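Local coordinates for protein beta-1,4-mannanase (Caldicellulosiruptor saccharolyticus, PDB 1PMH) that binds beta-1,4-linked mannose chains such as mannohexaose, serving as a carbohydrate-binding module of a mannan-degrading enzyme, at residues K32-Q37 against A47-V52; M89-D94 against S167-P172; T80-V85 against I180-A185. One frame throughout, in Å; residues are numbered along the deposited sequence.

Contact 1. Residues K32-Q37 against A47-V52; sequences KVSVSQ and ALRLDV
Val33 packs its methyls on two leucines of strand 47-52: CG1 lies 3.8 Å from Leu48 CD1, and CG2 lies 4.0 Å from Leu50 CD2. The valine stands beside Leu50, its partner in a non-hydrogen-bonded antiparallel pair, and points the same way, whereas it crosses Leu48 obliquely. With CG1 anti to the backbone N (chi1 179°), that methyl comes within reach of both leucines.

The other face, carrying Lys32, Ser34, Ser36, Arg49 and Asp51, is mostly polar. Arg49 runs extended from CG to NE and takes Asp51 OD1 side-on with two nitrogens, NE at 2.9 Å and NH2 at the same distance. This is a grip of two N-H groups on the syn side of one oxygen, in the guanidinium plane but up to 20° out of the carboxylate's. Asp51 OD2 turns instead to strand 32-36, where it lies 3.7 Å from Lys32 CB; the two side chains run side by side, so the aspartate meets the aliphatic stem of the lysine. A water at 2.7 Å from OD2 donates to it and to Arg49 O, and accepts from Ser34 OG, which ties three groups of the hairpin together. Beneath this, the backbones pair in antiparallel register; Arg49 N donates to Ser34 O at 2.8 Å with an N-H...O angle of 164°, while the bond from Lys32 N to Asp51 O is weak.

Arg49 NH1 also forms a salt bridge with Asp38, beyond the end of strand 30-36. On its other side strand 47-53 bonds to strand 172-181, Leu48 with Leu175 and Leu50 with Ile173, while Val33, Leu48 and Leu50 all touch Leu65 of strand 61-68, in the opposing sheet of the jellyroll sandwich.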
loop_
_atom_site.group_PDB
_atom_site.type_symbol
_atom_site.label_atom_id
_atom_site.label_comp_id
_atom_site.label_asym_id
_atom_site.label_seq_id
_atom_site.Cartn_x
_atom_site.Cartn_y
_atom_site.Cartn_z
ATOM N N LYS A 32 10.964 -1.773 8.170
ATOM C CA LYS A 32 10.587 -3.158 8.427
ATOM C C LYS A 32 9.243 -3.411 7.824
ATOM O O LYS A 32 8.375 -2.543 7.829
ATOM C CB LYS A 32 10.545 -3.469 9.927
ATOM C CG LYS A 32 10.376 -4.942 10.282
ATOM C CD LYS A 32 10.351 -5.150 11.770
ATOM C CE LYS A 32 9.898 -6.556 12.045
ATOM N NZ LYS A 32 10.903 -7.529 11.540
ATOM N N VAL A 33 9.111 -4.597 7.252
ATOM C CA VAL A 33 7.891 -5.100 6.661
ATOM C C VAL A 33 7.562 -6.386 7.415
ATOM O O VAL A 33 8.405 -7.283 7.545
ATOM C CB VAL A 33 8.058 -5.398 5.198
ATOM C CG1 VAL A 33 6.779 -5.938 4.595
ATOM C CG2 VAL A 33 8.475 -4.187 4.405
ATOM N N SER A 34 6.358 -6.474 7.967
ATOM C CA SER A 34 5.961 -7.663 8.727
ATOM C C SER A 34 4.462 -7.868 8.634
ATOM O O SER A 34 3.734 -6.970 8.274
ATOM C CB SER A 34 6.424 -7.537 10.192
ATOM O OG SER A 34 5.706 -6.499 10.850
ATOM N N VAL A 35 4.023 -9.065 9.017
ATOM C CA VAL A 35 2.600 -9.357 9.137
ATOM C C VAL A 35 2.251 -9.110 10.605
ATOM O O VAL A 35 2.977 -9.511 11.489
ATOM C CB VAL A 35 2.237 -10.738 8.551
ATOM C CG1 VAL A 35 2.959 -11.882 9.267
ATOM C CG2 VAL A 35 0.742 -10.923 8.470
ATOM N N SER A 36 1.118 -8.478 10.820
ATOM C CA SER A 36 0.702 -8.063 12.139
ATOM C C SER A 36 -0.744 -8.429 12.436
ATOM O O SER A 36 -1.586 -8.355 11.565
ATOM C CB SER A 36 0.895 -6.540 12.228
ATOM O OG SER A 36 0.473 -5.962 13.446
ATOM N N GLN A 37 -0.983 -8.660 13.718
ATOM C CA GLN A 37 -2.338 -8.807 14.293
ATOM C C GLN A 37 -2.817 -7.555 14.995
ATOM O O GLN A 37 -3.825 -7.606 15.682
ATOM C CB GLN A 37 -2.429 -10.051 15.227
ATOM C CG GLN A 37 -2.219 -11.328 14.430
ATOM C CD GLN A 37 -2.283 -12.549 15.333
ATOM O OE1 GLN A 37 -3.232 -12.737 16.115
ATOM N NE2 GLN A 37 -1.252 -13.335 15.315
ATOM N N ALA A 47 -2.742 -7.944 8.939
ATOM C CA ALA A 47 -2.470 -6.834 8.043
ATOM C C ALA A 47 -0.977 -6.724 7.856
ATOM O O ALA A 47 -0.204 -7.233 8.654
ATOM C CB ALA A 47 -3.056 -5.552 8.588
ATOM N N LEU A 48 -0.583 -6.024 6.800
ATOM C CA LEU A 48 0.804 -5.743 6.526
ATOM C C LEU A 48 1.215 -4.513 7.275
ATOM O O LEU A 48 0.698 -3.438 7.027
ATOM C CB LEU A 48 1.042 -5.631 5.032
ATOM C CG LEU A 48 2.509 -5.629 4.581
ATOM C CD1 LEU A 48 3.095 -7.019 4.714
ATOM C CD2 LEU A 48 2.621 -5.102 3.178
ATOM N N ARG A 49 2.215 -4.639 8.146
ATOM C CA ARG A 49 2.748 -3.528 8.909
ATOM C C ARG A 49 4.051 -3.031 8.292
ATOM O O ARG A 49 5.019 -3.815 8.155
ATOM C CB ARG A 49 2.976 -3.960 10.372
ATOM C CG ARG A 49 3.558 -2.852 11.239
ATOM C CD ARG A 49 3.657 -3.262 12.691
ATOM N NE ARG A 49 4.443 -2.285 13.441
ATOM C CZ ARG A 49 4.237 -1.897 14.669
ATOM N NH1 ARG A 49 3.293 -2.426 15.429
ATOM N NH2 ARG A 49 5.077 -1.003 15.154
ATOM N N LEU A 50 4.112 -1.745 7.995
ATOM C CA LEU A 50 5.296 -1.066 7.476
ATOM C C LEU A 50 5.757 -0.115 8.562
ATOM O O LEU A 50 5.074 0.838 8.893
ATOM C CB LEU A 50 4.928 -0.281 6.223
ATOM C CG LEU A 50 4.173 -1.025 5.124
ATOM C CD1 LEU A 50 3.775 -0.068 3.996
ATOM C CD2 LEU A 50 4.963 -2.205 4.641
ATOM N N ASP A 51 6.894 -0.397 9.163
ATOM C CA ASP A 51 7.479 0.563 10.129
ATOM C C ASP A 51 8.270 1.569 9.363
ATOM O O ASP A 51 9.212 1.189 8.675
ATOM C CB ASP A 51 8.338 -0.199 11.136
ATOM C CG ASP A 51 7.494 -1.102 11.993
ATOM O OD1 ASP A 51 6.606 -0.544 12.683
ATOM O OD2 ASP A 51 7.657 -2.328 12.003
ATOM N N VAL A 52 7.830 2.834 9.360
ATOM C CA VAL A 52 8.438 3.896 8.565
ATOM C C VAL A 52 9.070 4.933 9.497
ATOM O O VAL A 52 8.675 5.117 10.656
ATOM C CB VAL A 52 7.459 4.550 7.566
ATOM C CG1 VAL A 52 6.733 3.532 6.790
ATOM C CG2 VAL A 52 6.487 5.487 8.240
HETATM O O HOH W 1 6.942 -4.220 10.236
#

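Contact 2. Residues M89-D94 against S167-P172; sequences MFIPYD and SNYKGP
The hydroxyl of Tyr169 rests against two residues of strand 89-92: its OH lies 3.4 Å from Pro92 CD and 3.7 Å from Ile91 CG2. The Ile91 methyl also approaches the ring itself, 3.8 Å from Tyr169 CZ. Pro92 crosses the tyrosine at about a right angle, and its CD is at the same time 3.3 Å from Pro172 O. The two proline rings touch as well, Pro92 CG to Pro172 CG. Together they pack the corner at Gly171, where the chain enters strand 172-181, against the end of neighbouring strand 84-92.

One shell out, the tyrosine is fixed from within its own segment. Tyr169 CG is anti to the backbone N (chi1 -178°). Tyr169 OH donates to Pro172 O at 2.7 Å, an oxygen at the ring edge and in its plane. Gly171 N sits over one ring face, and a CB on Gly171 would run into the hydroxyl. Tyr169 N donates to Ser167 OG at 3.0 Å, an ST turn. A phenylalanine in place of Tyr169 would probably leave Pro172 O without this donor and open a small gap beside Pro92 CD. Ile91 is held in turn by backbone bonding to Thr138, and Pro92 takes the N-cap position of helix 93-98.

The hydrogen bonding of the contact thus stays inside 167-172, and van der Waals packing joins the two segments, with two oxygens against a proline CD that its nitrogen is likely to polarise slightly.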
loop_
_atom_site.group_PDB
_atom_site.type_symbol
_atom_site.label_atom_id
_atom_site.label_comp_id
_atom_site.label_asym_id
_atom_site.label_seq_id
_atom_site.Cartn_x
_atom_site.Cartn_y
_atom_site.Cartn_z
HETATM N N MSE A 89 -5.449 1.484 3.687
HETATM C CA MSE A 89 -4.246 1.949 4.369
HETATM C C MSE A 89 -4.647 2.550 5.692
HETATM O O MSE A 89 -5.624 3.293 5.757
HETATM C CB MSE A 89 -3.591 2.965 3.457
HETATM C CG MSE A 89 -2.349 3.544 3.967
HETATM SE SE MSE A 89 -1.701 4.964 2.785
HETATM C CE MSE A 89 -1.624 4.121 1.328
ATOM N N PHE A 90 -3.883 2.259 6.750
ATOM C CA PHE A 90 -4.220 2.641 8.114
ATOM C C PHE A 90 -3.004 3.310 8.748
ATOM O O PHE A 90 -1.931 2.715 8.757
ATOM C CB PHE A 90 -4.607 1.427 8.990
ATOM C CG PHE A 90 -5.688 0.554 8.392
ATOM C CD1 PHE A 90 -5.420 -0.317 7.376
ATOM C CD2 PHE A 90 -6.966 0.607 8.895
ATOM C CE1 PHE A 90 -6.405 -1.075 6.795
ATOM C CE2 PHE A 90 -7.971 -0.160 8.317
ATOM C CZ PHE A 90 -7.671 -0.977 7.262
ATOM N N ILE A 91 -3.203 4.463 9.370
ATOM C CA ILE A 91 -2.114 5.129 10.085
ATOM C C ILE A 91 -2.666 5.508 11.456
ATOM O O ILE A 91 -3.693 6.167 11.539
ATOM C CB ILE A 91 -1.595 6.396 9.368
ATOM C CG1 ILE A 91 -1.409 6.176 7.860
ATOM C CG2 ILE A 91 -0.307 6.818 10.031
ATOM C CD1 ILE A 91 -2.579 6.577 6.973
ATOM N N PRO A 92 -1.990 5.127 12.552
ATOM C CA PRO A 92 -2.444 5.521 13.908
ATOM C C PRO A 92 -2.719 7.030 13.939
ATOM O O PRO A 92 -1.833 7.845 13.700
ATOM C CB PRO A 92 -1.266 5.136 14.783
ATOM C CG PRO A 92 -0.610 4.069 14.088
ATOM C CD PRO A 92 -0.774 4.291 12.641
ATOM N N TYR A 93 -3.930 7.406 14.327
ATOM C CA TYR A 93 -4.401 8.758 14.216
ATOM C C TYR A 93 -3.700 9.701 15.135
ATOM O O TYR A 93 -3.273 10.779 14.714
ATOM C CB TYR A 93 -5.909 8.831 14.439
ATOM C CG TYR A 93 -6.470 10.220 14.305
ATOM C CD1 TYR A 93 -6.905 10.723 13.080
ATOM C CD2 TYR A 93 -6.501 11.073 15.407
ATOM C CE1 TYR A 93 -7.376 12.009 12.982
ATOM C CE2 TYR A 93 -6.970 12.364 15.301
ATOM C CZ TYR A 93 -7.393 12.829 14.078
ATOM O OH TYR A 93 -7.853 14.122 13.951
ATOM N N ASP A 94 -3.594 9.343 16.404
ATOM C CA ASP A 94 -3.082 10.304 17.383
ATOM C C ASP A 94 -1.639 10.681 17.068
ATOM O O ASP A 94 -1.293 11.857 17.005
ATOM C CB ASP A 94 -3.241 9.761 18.797
ATOM C CG ASP A 94 -4.690 9.748 19.245
ATOM O OD1 ASP A 94 -5.554 10.467 18.694
ATOM O OD2 ASP A 94 -5.044 9.007 20.183
ATOM N N SER A 167 7.803 15.322 6.608
ATOM C CA SER A 167 7.204 14.644 7.749
ATOM C C SER A 167 8.277 14.225 8.753
ATOM O O SER A 167 9.371 13.811 8.383
ATOM C CB SER A 167 6.467 13.394 7.276
ATOM O OG SER A 167 5.932 12.642 8.347
ATOM N N ASN A 168 7.905 14.230 10.034
ATOM C CA ASN A 168 8.689 13.599 11.091
ATOM C C ASN A 168 8.014 12.371 11.674
ATOM O O ASN A 168 8.401 11.895 12.762
ATOM C CB ASN A 168 9.055 14.581 12.203
ATOM C CG ASN A 168 7.871 15.130 12.937
ATOM O OD1 ASN A 168 6.710 14.797 12.597
ATOM N ND2 ASN A 168 8.022 15.936 13.903
ATOM N N TYR A 169 7.029 11.814 10.977
ATOM C CA TYR A 169 6.365 10.612 11.488
ATOM C C TYR A 169 7.316 9.423 11.540
ATOM O O TYR A 169 7.986 9.139 10.566
ATOM C CB TYR A 169 5.137 10.311 10.587
ATOM C CG TYR A 169 4.332 9.112 11.046
ATOM C CD1 TYR A 169 3.554 9.151 12.195
ATOM C CD2 TYR A 169 4.447 7.892 10.409
ATOM C CE1 TYR A 169 2.864 8.057 12.623
ATOM C CE2 TYR A 169 3.717 6.785 10.823
ATOM C CZ TYR A 169 2.959 6.861 11.955
ATOM O OH TYR A 169 2.277 5.790 12.451
ATOM N N LYS A 170 7.317 8.729 12.672
ATOM C CA LYS A 170 8.057 7.493 12.882
ATOM C C LYS A 170 7.081 6.562 13.537
ATOM O O LYS A 170 6.731 6.710 14.688
ATOM C CB LYS A 170 9.266 7.735 13.757
ATOM C CG LYS A 170 10.243 8.706 13.119
ATOM C CD LYS A 170 11.545 8.724 13.880
ATOM C CE LYS A 170 12.526 9.786 13.436
ATOM N NZ LYS A 170 13.963 9.353 13.588
ATOM N N GLY A 171 6.623 5.561 12.839
ATOM C CA GLY A 171 5.587 4.664 13.327
ATOM C C GLY A 171 5.114 3.779 12.194
ATOM O O GLY A 171 5.641 3.816 11.069
ATOM N N PRO A 172 4.124 2.950 12.495
ATOM C CA PRO A 172 3.597 2.055 11.471
ATOM C C PRO A 172 2.633 2.713 10.500
ATOM O O PRO A 172 1.907 3.651 10.848
ATOM C CB PRO A 172 2.906 0.989 12.297
ATOM C CG PRO A 172 2.444 1.689 13.524
ATOM C CD PRO A 172 3.538 2.686 13.828
#

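Contact 3. Residues T80-V85 against I180-A185; sequences TGYKSV and IRPEDA
Arg181 O is gripped by two consecutive amides of the facing chain, Lys83 N at 2.8 Å and Ser84 N at 3.2 Å, both in its carbonyl plane. The return bond, Arg181 N to Ser84 O, is 2.9 Å long with an N-H...O angle of 165°. Two residues facing one define a classic beta bulge, here at the start of strand 84-92 where it pairs with the end of strand 172-181.

Ser84 OG, between its backbone N and carbonyl carbon (chi1 66°), donates to Glu183 O at 2.7 Å, tilted 26° from that carbonyl plane, and a water donates to the same hydroxyl. The bond ties the C-terminal tail at Glu183 to the first residue of strand 84-92, in one sheet of the jellyroll sandwich. Alongside, the extended Lys83 chain lays CG 3.5 Å from Pro182 O and lies beside the side chain of Asp184, pointing the same way. Its NZ makes a long salt bridge of 3.8 Å to Asp184 OD2, supplemented by a water between NZ and OD1. A further water links Lys83 O to Ala185 N. The Tyr82 ring turns its edge to Arg181 N, and its hydroxyl bonds to Asn5 O. Arg181 NH1 pairs with Glu86, while Glu183 CG lies 3.6 Å above the guanidinium plane.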
loop_
_atom_site.group_PDB
_atom_site.type_symbol
_atom_site.label_atom_id
_atom_site.label_comp_id
_atom_site.label_asym_id
_atom_site.label_seq_id
_atom_site.Cartn_x
_atom_site.Cartn_y
_atom_site.Cartn_z
ATOM N N THR A 80 -6.033 -8.751 -18.547
ATOM C CA THR A 80 -7.277 -8.758 -19.297
ATOM C C THR A 80 -8.461 -8.947 -18.360
ATOM O O THR A 80 -8.485 -9.884 -17.560
ATOM C CB THR A 80 -7.268 -9.847 -20.384
ATOM O OG1 THR A 80 -6.156 -9.628 -21.274
ATOM C CG2 THR A 80 -8.524 -9.813 -21.270
ATOM N N GLY A 81 -9.428 -8.049 -18.457
ATOM C CA GLY A 81 -10.610 -8.137 -17.617
ATOM C C GLY A 81 -10.481 -7.583 -16.227
ATOM O O GLY A 81 -11.480 -7.509 -15.513
ATOM N N TYR A 82 -9.286 -7.155 -15.841
ATOM C CA TYR A 82 -9.118 -6.478 -14.552
ATOM C C TYR A 82 -9.151 -4.982 -14.805
ATOM O O TYR A 82 -8.546 -4.493 -15.749
ATOM C CB TYR A 82 -7.801 -6.896 -13.880
ATOM C CG TYR A 82 -7.778 -8.362 -13.455
ATOM C CD1 TYR A 82 -7.386 -9.373 -14.326
ATOM C CD2 TYR A 82 -8.129 -8.755 -12.178
ATOM C CE1 TYR A 82 -7.356 -10.695 -13.940
ATOM C CE2 TYR A 82 -8.102 -10.086 -11.760
ATOM C CZ TYR A 82 -7.737 -11.050 -12.648
ATOM O OH TYR A 82 -7.683 -12.377 -12.280
ATOM N N LYS A 83 -9.867 -4.249 -13.946
ATOM C CA LYS A 83 -10.150 -2.839 -14.170
ATOM C C LYS A 83 -9.723 -1.928 -13.042
ATOM O O LYS A 83 -9.697 -0.720 -13.244
ATOM C CB LYS A 83 -11.627 -2.585 -14.525
ATOM C CG LYS A 83 -12.073 -3.383 -15.751
ATOM C CD LYS A 83 -13.438 -2.920 -16.185
ATOM C CE LYS A 83 -13.871 -3.611 -17.451
ATOM N NZ LYS A 83 -15.104 -3.047 -18.007
ATOM N N SER A 84 -9.360 -2.472 -11.877
ATOM C CA SER A 84 -8.973 -1.627 -10.769
ATOM C C SER A 84 -8.023 -2.344 -9.825
ATOM O O SER A 84 -7.997 -3.568 -9.755
ATOM C CB SER A 84 -10.205 -1.117 -9.987
ATOM O OG SER A 84 -10.906 -2.145 -9.334
ATOM N N VAL A 85 -7.283 -1.547 -9.077
ATOM C CA VAL A 85 -6.517 -1.988 -7.889
ATOM C C VAL A 85 -7.054 -1.207 -6.699
ATOM O O VAL A 85 -7.077 0.007 -6.731
ATOM C CB VAL A 85 -5.001 -1.756 -8.057
ATOM C CG1 VAL A 85 -4.290 -2.132 -6.751
ATOM C CG2 VAL A 85 -4.490 -2.621 -9.234
ATOM N N ILE A 180 -6.756 -6.871 -6.830
ATOM C CA ILE A 180 -6.751 -6.601 -8.271
ATOM C C ILE A 180 -8.069 -7.182 -8.758
ATOM O O ILE A 180 -8.310 -8.388 -8.631
ATOM C CB ILE A 180 -5.509 -7.220 -8.925
ATOM C CG1 ILE A 180 -4.204 -6.722 -8.269
ATOM C CG2 ILE A 180 -5.592 -7.044 -10.456
ATOM C CD1 ILE A 180 -3.012 -7.534 -8.782
ATOM N N ARG A 181 -8.935 -6.292 -9.259
ATOM C CA ARG A 181 -10.366 -6.566 -9.341
ATOM C C ARG A 181 -10.892 -6.334 -10.754
ATOM O O ARG A 181 -10.470 -5.389 -11.407
ATOM C CB ARG A 181 -11.180 -5.678 -8.388
ATOM C CG ARG A 181 -10.777 -5.745 -6.941
ATOM C CD ARG A 181 -11.690 -4.942 -6.038
ATOM N NE ARG A 181 -12.942 -5.661 -5.822
ATOM C CZ ARG A 181 -14.098 -5.140 -5.426
ATOM N NH1 ARG A 181 -14.208 -3.850 -5.218
ATOM N NH2 ARG A 181 -15.174 -5.912 -5.341
ATOM N N PRO A 182 -11.868 -7.120 -11.178
ATOM C CA PRO A 182 -12.623 -6.757 -12.396
ATOM C C PRO A 182 -13.521 -5.531 -12.258
ATOM O O PRO A 182 -13.936 -4.898 -13.247
ATOM C CB PRO A 182 -13.414 -8.025 -12.705
ATOM C CG PRO A 182 -13.628 -8.684 -11.333
ATOM C CD PRO A 182 -12.327 -8.399 -10.607
ATOM N N GLU A 183 -13.845 -5.162 -11.021
ATOM C CA GLU A 183 -14.709 -4.019 -10.788
ATOM C C GLU A 183 -14.108 -2.716 -11.301
ATOM O O GLU A 183 -12.916 -2.462 -11.109
ATOM C CB GLU A 183 -15.019 -3.908 -9.289
ATOM C CG GLU A 183 -16.007 -4.922 -8.741
ATOM C CD GLU A 183 -15.530 -6.348 -8.611
ATOM O OE1 GLU A 183 -14.318 -6.635 -8.658
ATOM O OE2 GLU A 183 -16.429 -7.204 -8.507
ATOM N N ASP A 184 -14.926 -1.859 -11.915
ATOM C CA ASP A 184 -14.465 -0.577 -12.392
ATOM C C ASP A 184 -14.095 0.309 -11.219
ATOM O O ASP A 184 -14.716 0.247 -10.178
ATOM C CB ASP A 184 -15.622 0.105 -13.143
ATOM C CG ASP A 184 -16.186 -0.731 -14.281
ATOM O OD1 ASP A 184 -16.814 -1.803 -14.035
ATOM O OD2 ASP A 184 -15.948 -0.339 -15.462
ATOM N N ALA A 185 -13.085 1.149 -11.396
ATOM C CA ALA A 185 -12.770 2.165 -10.410
ATOM C C ALA A 185 -13.737 3.347 -10.490
ATOM O O ALA A 185 -14.321 3.615 -11.551
ATOM C CB ALA A 185 -11.348 2.651 -10.571
ATOM O OXT ALA A 185 -13.845 4.042 -9.470
HETATM O O HOH W 2 -11.713 1.074 -13.976
HETATM O O HOH W 3 -16.948 -3.643 -15.963
HETATM O O HOH W 4 -12.492 -1.603 -7.009
#

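In the fold
From the N terminus, contact 1 closes first: nine residues separate its segments, making strands 30-36 and 47-53 a hairpin. Strand 84-92 then serves both other contacts, its start in contact 3 and its far end in contact 2, about 29 Å apart between centres. Contact 2 closes the loop from 89-94 to 167-172, nested inside the larger one that contact 3 closes with the C-terminal residues; neither crosses contact 1. Strand 172-181 enters contact 2 with its first residue and contact 3 with its end, and pairs with strand 47-53 of contact 1. Contacts 1 and 2 touch directly, with Val52 N 2.9 Å from Gly171 O, probably a hydrogen bond, whereas contact 3 lies on the opposite side of the chain's centre.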